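Long-range contacts in sialidase B (PDB 4XJW), which hydrolyses alpha-(2->3)-, alpha-(2->6)- and alpha-(2->8)-glycosidic linkages of terminal sialic acid residues in oligosaccharides, glycoproteins and glycolipids: residues Leu49-Lys60 / Ile145-Glu156; Gly72-Asp80 / Tyr119-Phe129. The protein carries 1 engineered substitution. All coordinates share one frame; numbering follows the deposited sequence.

Interaction 1 of 2, residues Leu49-Lys60 / Ile145-Glu156. With PO4 (phosphate ion), chain D.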
# COMPACT_ATOMS: atom_id res chain seq x y z
N LEU A 49 14.66 -24.57 -2.79
CA LEU A 49 13.73 -25.29 -3.63
C LEU A 49 14.47 -26.05 -4.72
O LEU A 49 14.10 -27.18 -5.08
CB LEU A 49 12.72 -24.31 -4.25
CG LEU A 49 11.86 -23.58 -3.21
CD1 LEU A 49 10.96 -22.54 -3.86
CD2 LEU A 49 11.04 -24.57 -2.39
N PHE A 50 15.54 -25.44 -5.24
CA PHE A 50 16.31 -25.99 -6.35
C PHE A 50 17.76 -25.63 -6.14
O PHE A 50 18.07 -24.50 -5.76
CB PHE A 50 15.79 -25.41 -7.67
CG PHE A 50 16.65 -25.74 -8.87
CD1 PHE A 50 16.47 -26.94 -9.55
CD2 PHE A 50 17.61 -24.85 -9.32
CE1 PHE A 50 17.26 -27.24 -10.66
CE2 PHE A 50 18.39 -25.14 -10.43
CZ PHE A 50 18.21 -26.34 -11.10
N GLY A 51 18.64 -26.60 -6.37
CA GLY A 51 20.07 -26.38 -6.25
C GLY A 51 20.85 -27.02 -7.39
O GLY A 51 20.51 -28.10 -7.88
N LEU A 52 21.89 -26.32 -7.83
CA LEU A 52 22.88 -26.85 -8.76
C LEU A 52 24.22 -26.64 -8.10
O LEU A 52 24.63 -25.49 -7.88
CB LEU A 52 22.87 -26.09 -10.08
CG LEU A 52 21.72 -26.31 -11.05
CD1 LEU A 52 21.80 -25.27 -12.16
CD2 LEU A 52 21.78 -27.71 -11.62
N SER A 53 24.94 -27.71 -7.76
CA SER A 53 26.16 -27.50 -7.00
C SER A 53 27.33 -28.36 -7.41
O SER A 53 27.16 -29.45 -7.96
CB SER A 53 25.89 -27.76 -5.51
OG SER A 53 25.62 -29.14 -5.30
N ASN A 54 28.53 -27.87 -7.13
CA ASN A 54 29.70 -28.72 -7.04
C ASN A 54 29.64 -29.34 -5.65
O ASN A 54 29.77 -28.63 -4.64
CB ASN A 54 30.99 -27.91 -7.21
CG ASN A 54 32.25 -28.77 -7.14
OD1 ASN A 54 32.25 -29.85 -6.55
ND2 ASN A 54 33.32 -28.27 -7.73
N SER A 55 29.42 -30.64 -5.58
CA SER A 55 29.20 -31.31 -4.30
C SER A 55 30.47 -31.84 -3.65
O SER A 55 30.41 -32.49 -2.62
CB SER A 55 28.21 -32.46 -4.47
OG SER A 55 28.77 -33.49 -5.26
N LYS A 56 31.63 -31.57 -4.26
CA LYS A 56 32.88 -32.15 -3.78
C LYS A 56 33.44 -31.44 -2.55
O LYS A 56 33.22 -30.24 -2.35
CB LYS A 56 33.92 -32.17 -4.89
CG LYS A 56 33.53 -33.06 -6.06
CD LYS A 56 34.63 -33.11 -7.10
CE LYS A 56 34.31 -34.12 -8.19
NZ LYS A 56 35.54 -34.56 -8.90
N ALA A 57 34.17 -32.19 -1.73
CA ALA A 57 34.87 -31.60 -0.59
C ALA A 57 35.77 -30.48 -1.09
O ALA A 57 36.42 -30.63 -2.13
CB ALA A 57 35.68 -32.66 0.14
N GLY A 58 35.79 -29.36 -0.38
CA GLY A 58 36.61 -28.23 -0.77
C GLY A 58 35.92 -27.22 -1.68
O GLY A 58 36.49 -26.17 -1.98
N PHE A 59 34.70 -27.54 -2.13
CA PHE A 59 34.00 -26.66 -3.07
C PHE A 59 32.61 -26.26 -2.58
O PHE A 59 31.68 -26.14 -3.38
CB PHE A 59 33.91 -27.32 -4.45
CG PHE A 59 35.25 -27.50 -5.12
CD1 PHE A 59 35.78 -26.50 -5.92
CD2 PHE A 59 35.98 -28.66 -4.92
CE1 PHE A 59 37.02 -26.66 -6.53
CE2 PHE A 59 37.22 -28.83 -5.53
CZ PHE A 59 37.74 -27.83 -6.33
N LYS A 60 32.47 -26.05 -1.27
CA LYS A 60 31.15 -25.82 -0.70
C LYS A 60 30.55 -24.49 -1.13
O LYS A 60 29.34 -24.30 -1.00
CB LYS A 60 31.17 -25.95 0.82
CG LYS A 60 31.70 -24.73 1.54
CD LYS A 60 31.58 -24.91 3.04
CE LYS A 60 31.77 -23.59 3.76
NZ LYS A 60 32.90 -22.82 3.17
N ILE A 145 30.35 -28.13 -11.15
CA ILE A 145 28.98 -28.56 -10.89
C ILE A 145 28.81 -30.04 -11.25
O ILE A 145 29.23 -30.47 -12.32
CB ILE A 145 27.94 -27.70 -11.65
CG1 ILE A 145 27.58 -26.46 -10.84
CG2 ILE A 145 26.67 -28.49 -11.91
CD1 ILE A 145 26.57 -25.57 -11.54
N ASP A 146 28.24 -30.81 -10.32
CA ASP A 146 28.03 -32.24 -10.52
C ASP A 146 26.74 -32.76 -9.90
O ASP A 146 26.48 -33.96 -9.91
CB ASP A 146 29.24 -33.05 -10.00
CG ASP A 146 29.53 -32.83 -8.52
OD1 ASP A 146 28.62 -32.46 -7.74
OD2 ASP A 146 30.69 -33.06 -8.12
N LYS A 147 25.91 -31.86 -9.38
CA LYS A 147 24.67 -32.26 -8.73
C LYS A 147 23.55 -31.27 -9.02
O LYS A 147 23.76 -30.06 -8.96
CB LYS A 147 24.84 -32.32 -7.22
CG LYS A 147 25.64 -33.49 -6.72
CD LYS A 147 24.88 -34.79 -6.88
CE LYS A 147 25.56 -35.90 -6.09
NZ LYS A 147 24.83 -37.19 -6.25
N ALA A 148 22.37 -31.80 -9.35
CA ALA A 148 21.15 -31.00 -9.45
C ALA A 148 20.17 -31.55 -8.42
O ALA A 148 19.94 -32.76 -8.36
CB ALA A 148 20.57 -31.08 -10.85
N THR A 149 19.60 -30.67 -7.61
CA THR A 149 18.86 -31.10 -6.43
C THR A 149 17.54 -30.36 -6.27
O THR A 149 17.46 -29.16 -6.55
CB THR A 149 19.71 -30.88 -5.17
OG1 THR A 149 21.03 -31.39 -5.39
CG2 THR A 149 19.09 -31.58 -3.96
N LEU A 150 16.51 -31.08 -5.83
CA LEU A 150 15.27 -30.44 -5.38
C LEU A 150 15.14 -30.52 -3.86
O LEU A 150 15.42 -31.56 -3.26
CB LEU A 150 14.06 -31.10 -6.03
CG LEU A 150 14.07 -31.11 -7.55
CD1 LEU A 150 12.86 -31.87 -8.07
CD2 LEU A 150 14.09 -29.67 -8.08
N GLY A 151 14.71 -29.43 -3.24
CA GLY A 151 14.45 -29.43 -1.81
C GLY A 151 15.67 -29.40 -0.90
O GLY A 151 15.55 -29.66 0.30
N ALA A 152 16.84 -29.08 -1.47
CA ALA A 152 18.10 -28.94 -0.73
C ALA A 152 19.20 -28.46 -1.67
O ALA A 152 19.01 -28.42 -2.88
CB ALA A 152 18.50 -30.27 -0.10
N VAL A 153 20.36 -28.12 -1.09
CA VAL A 153 21.58 -27.91 -1.87
C VAL A 153 22.63 -28.90 -1.35
O VAL A 153 22.83 -29.00 -0.13
CB VAL A 153 22.13 -26.47 -1.73
CG1 VAL A 153 23.40 -26.29 -2.55
CG2 VAL A 153 21.09 -25.45 -2.17
N ASN A 154 23.27 -29.63 -2.26
CA ASN A 154 24.30 -30.59 -1.86
C ASN A 154 25.66 -29.92 -1.80
O ASN A 154 26.23 -29.55 -2.82
CB ASN A 154 24.31 -31.78 -2.84
CG ASN A 154 25.26 -32.89 -2.41
OD1 ASN A 154 26.34 -32.63 -1.89
ND2 ASN A 154 24.85 -34.13 -2.62
N ARG A 155 26.19 -29.78 -0.58
CA ARG A 155 27.50 -29.16 -0.38
C ARG A 155 28.41 -30.14 0.37
O ARG A 155 28.05 -30.61 1.45
CB ARG A 155 27.35 -27.85 0.40
CG ARG A 155 26.31 -26.90 -0.19
CD ARG A 155 26.05 -25.71 0.74
NE ARG A 155 27.17 -24.76 0.76
CZ ARG A 155 27.35 -23.84 1.69
NH1 ARG A 155 26.50 -23.73 2.70
NH2 ARG A 155 28.38 -23.01 1.61
N GLU A 156 29.56 -30.45 -0.23
CA GLU A 156 30.49 -31.43 0.33
C GLU A 156 29.80 -32.77 0.63
O GLU A 156 30.11 -33.44 1.62
CB GLU A 156 31.23 -30.88 1.55
CG GLU A 156 31.96 -29.57 1.26
CD GLU A 156 32.97 -29.20 2.33
OE1 GLU A 156 32.58 -29.09 3.51
OE2 GLU A 156 34.16 -29.03 1.99
P PO4 D . 27.11 -20.29 3.64
O1 PO4 D . 26.93 -21.52 4.48
O2 PO4 D . 28.29 -20.46 2.70
O3 PO4 D . 25.84 -20.09 2.82
O4 PO4 D . 27.33 -19.10 4.54
O HOH W 1 22.80 -29.20 -4.99
O HOH W 2 30.89 -29.02 -2.19
O HOH W 3 34.48 -26.45 0.87
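L49 O accepts from G151 N at 3.0 Å, opening an antiparallel ladder between residues 50-53 and 147-150. F50 sets its ring edge against L150, F50 CD1 lying 3.9 Å from L150 CD2. G51 and T149 exchange two backbone hydrogen bonds; having no side chain, G51 leaves room for the A152 carbonyl, whose buried oxygen has no polar partner. L52, on the same face as F50, lays CD2 against A148 CB (3.7 Å). At S53 the pairing takes a classic beta bulge, with D146 and K147 both facing it. Its hydroxyl, turned between backbone N and carbonyl carbon (chi1 68°), donates in the carbonyl plane to N154 O at 2.6 Å and accepts from a water shared with T149 OG1 and N154 N. This short polar side chain thus ties residues 153-155 to the sheet. N54 OD1 closes an Asx turn onto K56 N, while S55 N and OG grip D146 OD1 from opposite faces of the carboxylate, OG at 2.7 Å. Within a type II turn, G58 N gives E156 OE2 a nearly straight bond (2.9 Å, 176°) on its anti lone pair. K60 O is held side-on by R155 NE (2.8 Å) and NH2. The paired strands lie between strands 17-18 and 63-69; helix 20-23 and strand 166-173 pack on F50, while Y63 touches S53, V153 and R155.

Interaction 2 of 2, residues Gly72-Asp80 / Tyr119-Phe129. With PO4 (phosphate ion), chain D.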
# COMPACT_ATOMS: atom_id res chain seq x y z
N GLY A 72 8.23 -15.42 3.62
CA GLY A 72 7.70 -15.23 2.28
C GLY A 72 8.72 -14.66 1.31
O GLY A 72 8.40 -14.43 0.14
N GLU A 73 9.95 -14.42 1.79
CA GLU A 73 11.04 -13.95 0.94
C GLU A 73 11.44 -15.02 -0.08
O GLU A 73 11.42 -16.21 0.23
CB GLU A 73 12.23 -13.58 1.82
CG GLU A 73 13.52 -13.20 1.08
CD GLU A 73 14.60 -12.76 2.04
OE1 GLU A 73 14.27 -12.01 2.98
OE2 GLU A 73 15.76 -13.20 1.88
N ILE A 74 11.79 -14.60 -1.29
CA ILE A 74 12.36 -15.48 -2.29
C ILE A 74 13.73 -14.93 -2.69
O ILE A 74 13.93 -13.71 -2.70
CB ILE A 74 11.44 -15.59 -3.54
CG1 ILE A 74 11.79 -16.82 -4.39
CG2 ILE A 74 11.54 -14.34 -4.40
CD1 ILE A 74 11.34 -18.14 -3.78
N GLY A 75 14.67 -15.81 -3.03
CA GLY A 75 15.97 -15.35 -3.47
C GLY A 75 16.75 -16.39 -4.23
O GLY A 75 16.29 -17.53 -4.41
N VAL A 76 17.91 -15.96 -4.73
CA VAL A 76 18.86 -16.87 -5.35
C VAL A 76 20.26 -16.59 -4.83
O VAL A 76 20.58 -15.47 -4.41
CB VAL A 76 18.91 -16.77 -6.89
CG1 VAL A 76 17.58 -17.18 -7.52
CG2 VAL A 76 19.33 -15.37 -7.33
N GLU A 77 21.09 -17.63 -4.86
CA GLU A 77 22.52 -17.51 -4.64
C GLU A 77 23.22 -18.00 -5.90
O GLU A 77 22.78 -18.98 -6.52
CB GLU A 77 22.94 -18.39 -3.48
CG GLU A 77 22.41 -17.98 -2.14
CD GLU A 77 23.30 -18.52 -1.05
OE1 GLU A 77 24.37 -17.92 -0.81
OE2 GLU A 77 22.94 -19.56 -0.47
N ILE A 78 24.28 -17.31 -6.30
CA ILE A 78 25.09 -17.74 -7.44
C ILE A 78 26.55 -17.57 -7.05
O ILE A 78 27.03 -16.45 -6.91
CB ILE A 78 24.75 -16.95 -8.73
CG1 ILE A 78 23.26 -16.62 -8.80
CG2 ILE A 78 25.15 -17.73 -9.96
CD1 ILE A 78 22.96 -15.24 -9.31
N ARG A 79 27.24 -18.69 -6.84
CA ARG A 79 28.54 -18.65 -6.18
C ARG A 79 29.58 -19.52 -6.88
O ARG A 79 29.29 -20.66 -7.26
CB ARG A 79 28.41 -19.12 -4.73
CG ARG A 79 27.31 -18.41 -3.96
CD ARG A 79 27.27 -18.86 -2.52
NE ARG A 79 28.47 -18.45 -1.81
CZ ARG A 79 28.76 -18.77 -0.55
NH1 ARG A 79 27.93 -19.53 0.16
NH2 ARG A 79 29.89 -18.34 -0.01
N ASP A 80 30.78 -18.98 -7.04
CA ASP A 80 31.89 -19.73 -7.62
C ASP A 80 33.17 -19.18 -6.99
O ASP A 80 33.55 -18.05 -7.26
CB ASP A 80 31.92 -19.56 -9.14
CG ASP A 80 32.98 -20.43 -9.83
OD1 ASP A 80 34.13 -20.46 -9.36
OD2 ASP A 80 32.64 -21.07 -10.84
N TYR A 119 20.04 -11.06 -13.95
CA TYR A 119 19.28 -12.11 -13.30
C TYR A 119 17.95 -11.50 -12.91
O TYR A 119 17.90 -10.47 -12.23
CB TYR A 119 20.00 -12.59 -12.04
CG TYR A 119 21.41 -13.11 -12.24
CD1 TYR A 119 21.64 -14.40 -12.73
CD2 TYR A 119 22.50 -12.33 -11.92
CE1 TYR A 119 22.93 -14.88 -12.91
CE2 TYR A 119 23.80 -12.81 -12.07
CZ TYR A 119 24.00 -14.08 -12.57
OH TYR A 119 25.29 -14.56 -12.73
N THR A 120 16.86 -12.14 -13.32
CA THR A 120 15.53 -11.60 -13.04
C THR A 120 14.63 -12.67 -12.46
O THR A 120 14.54 -13.77 -13.00
CB THR A 120 14.87 -11.10 -14.34
OG1 THR A 120 15.72 -10.14 -14.98
CG2 THR A 120 13.51 -10.45 -14.06
N MET A 121 13.93 -12.34 -11.37
CA MET A 121 13.02 -13.28 -10.72
C MET A 121 11.58 -12.79 -10.79
O MET A 121 11.30 -11.63 -10.46
CB MET A 121 13.40 -13.43 -9.26
CG MET A 121 12.44 -14.33 -8.47
SD MET A 121 12.66 -16.08 -8.87
CE MET A 121 14.18 -16.38 -7.98
N TYR A 122 10.67 -13.67 -11.21
CA TYR A 122 9.24 -13.38 -11.17
C TYR A 122 8.57 -14.40 -10.27
O TYR A 122 8.89 -15.57 -10.32
CB TYR A 122 8.61 -13.51 -12.56
CG TYR A 122 9.26 -12.72 -13.68
CD1 TYR A 122 10.33 -13.24 -14.38
CD2 TYR A 122 8.76 -11.48 -14.06
CE1 TYR A 122 10.92 -12.54 -15.43
CE2 TYR A 122 9.32 -10.77 -15.10
CZ TYR A 122 10.41 -11.30 -15.78
OH TYR A 122 10.98 -10.61 -16.81
N VAL A 123 7.64 -13.95 -9.44
CA VAL A 123 6.82 -14.91 -8.71
C VAL A 123 5.38 -14.46 -8.86
O VAL A 123 5.09 -13.29 -8.65
CB VAL A 123 7.19 -14.97 -7.22
CG1 VAL A 123 6.30 -15.98 -6.52
CG2 VAL A 123 8.66 -15.36 -7.05
N ASN A 124 4.50 -15.38 -9.26
CA ASN A 124 3.08 -15.09 -9.43
C ASN A 124 2.81 -13.94 -10.39
O ASN A 124 1.89 -13.14 -10.20
CB ASN A 124 2.40 -14.91 -8.07
CG ASN A 124 2.50 -16.17 -7.24
OD1 ASN A 124 2.56 -17.26 -7.80
ND2 ASN A 124 2.52 -16.04 -5.92
N GLY A 125 3.64 -13.86 -11.43
CA GLY A 125 3.46 -12.88 -12.48
C GLY A 125 3.95 -11.49 -12.10
O GLY A 125 3.60 -10.51 -12.76
N ILE A 126 4.74 -11.42 -11.05
CA ILE A 126 5.29 -10.16 -10.57
C ILE A 126 6.82 -10.21 -10.57
O ILE A 126 7.42 -11.09 -9.95
CB ILE A 126 4.79 -9.87 -9.14
CG1 ILE A 126 3.27 -9.69 -9.14
CG2 ILE A 126 5.45 -8.62 -8.58
CD1 ILE A 126 2.67 -9.63 -7.73
N GLU A 127 7.44 -9.26 -11.26
CA GLU A 127 8.90 -9.12 -11.22
C GLU A 127 9.33 -8.61 -9.86
O GLU A 127 9.04 -7.47 -9.50
CB GLU A 127 9.40 -8.17 -12.30
CG GLU A 127 10.91 -8.13 -12.40
CD GLU A 127 11.42 -7.02 -13.29
OE1 GLU A 127 11.19 -7.10 -14.51
OE2 GLU A 127 12.04 -6.08 -12.76
N VAL A 128 10.01 -9.47 -9.10
CA VAL A 128 10.40 -9.12 -7.73
C VAL A 128 11.84 -8.62 -7.60
O VAL A 128 12.17 -7.91 -6.66
CB VAL A 128 10.11 -10.26 -6.71
CG1 VAL A 128 8.59 -10.58 -6.66
CG2 VAL A 128 10.91 -11.50 -7.05
N PHE A 129 12.69 -9.03 -8.54
CA PHE A 129 14.00 -8.37 -8.70
C PHE A 129 14.57 -8.57 -10.09
O PHE A 129 14.22 -9.52 -10.80
CB PHE A 129 15.02 -8.73 -7.60
CG PHE A 129 15.40 -10.20 -7.52
CD1 PHE A 129 16.29 -10.76 -8.43
CD2 PHE A 129 14.87 -11.00 -6.51
CE1 PHE A 129 16.65 -12.11 -8.34
CE2 PHE A 129 15.22 -12.34 -6.40
CZ PHE A 129 16.11 -12.90 -7.31
P PO4 D . 27.11 -20.29 3.64
O1 PO4 D . 26.93 -21.52 4.48
O2 PO4 D . 28.29 -20.46 2.70
O3 PO4 D . 25.84 -20.09 2.82
O4 PO4 D . 27.33 -19.10 4.54
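The side chain of I74 meets the hairpin 119-129 through its CG2 methyl. This CG2 sits between the backbone N and carbonyl carbon, with CG1 anti to that N (chi1 -162°), and meets V128 CG2 at 3.9 Å and V123 CG2 at 4.0 Å; M121 CG lies a little farther off. A beta-branched residue suits this place, since CG2 springs directly from CB and fits between the two valines, beside M121. I78 makes a second contact, with an aromatic ring: its CD1, set there by an unusual chi2 of 140°, stands 3.5 Å from the centroid of the Y119 ring, only 8° off the ring normal, a CH-pi contact over the face. Y119 contributes an apolar ring here while its hydroxyl is hydrogen-bonded to L137 O. Together these contacts join two antiparallel sheets face to face, without a hydrogen bond between the segments, as in the beta-sandwich of lectin-like domains of the concanavalin type. Between I74 and I78, V76 splits its branches: CG1 slides past the end of M121, 3.5 Å from M121 CE, and CG2 comes obliquely to F129 CZ. The flexible thioether of M121, bent at chi2 and chi3, brings CE to that valine. A classic beta bulge, with V128 and F129 both facing M121, allows both residues to point at strand 74-80.

How the interactions relate
Interaction 1 pairs strands within the six-stranded sheet of the lectin-like domain, whereas interaction 2 packs that sheet against the opposing one; their centres lie about 19 Å apart. Strand 63-69 connects them, running between strands 46-53 and 74-80. They also meet directly at a phosphate ion, probably from the crystallisation liquor: R155 NH1 and NH2 of interaction 1 bind its O1 and O2, and R79 NH1 of interaction 2 donates to O2 at 2.7 Å. The anion probably offsets the charge of the two guanidinium groups, whose R155 NH2 and R79 NH1 stand 3.8 Å apart. Both contacts lie away from the probable catalytic residues and from the pocket that holds the bound inhibitor.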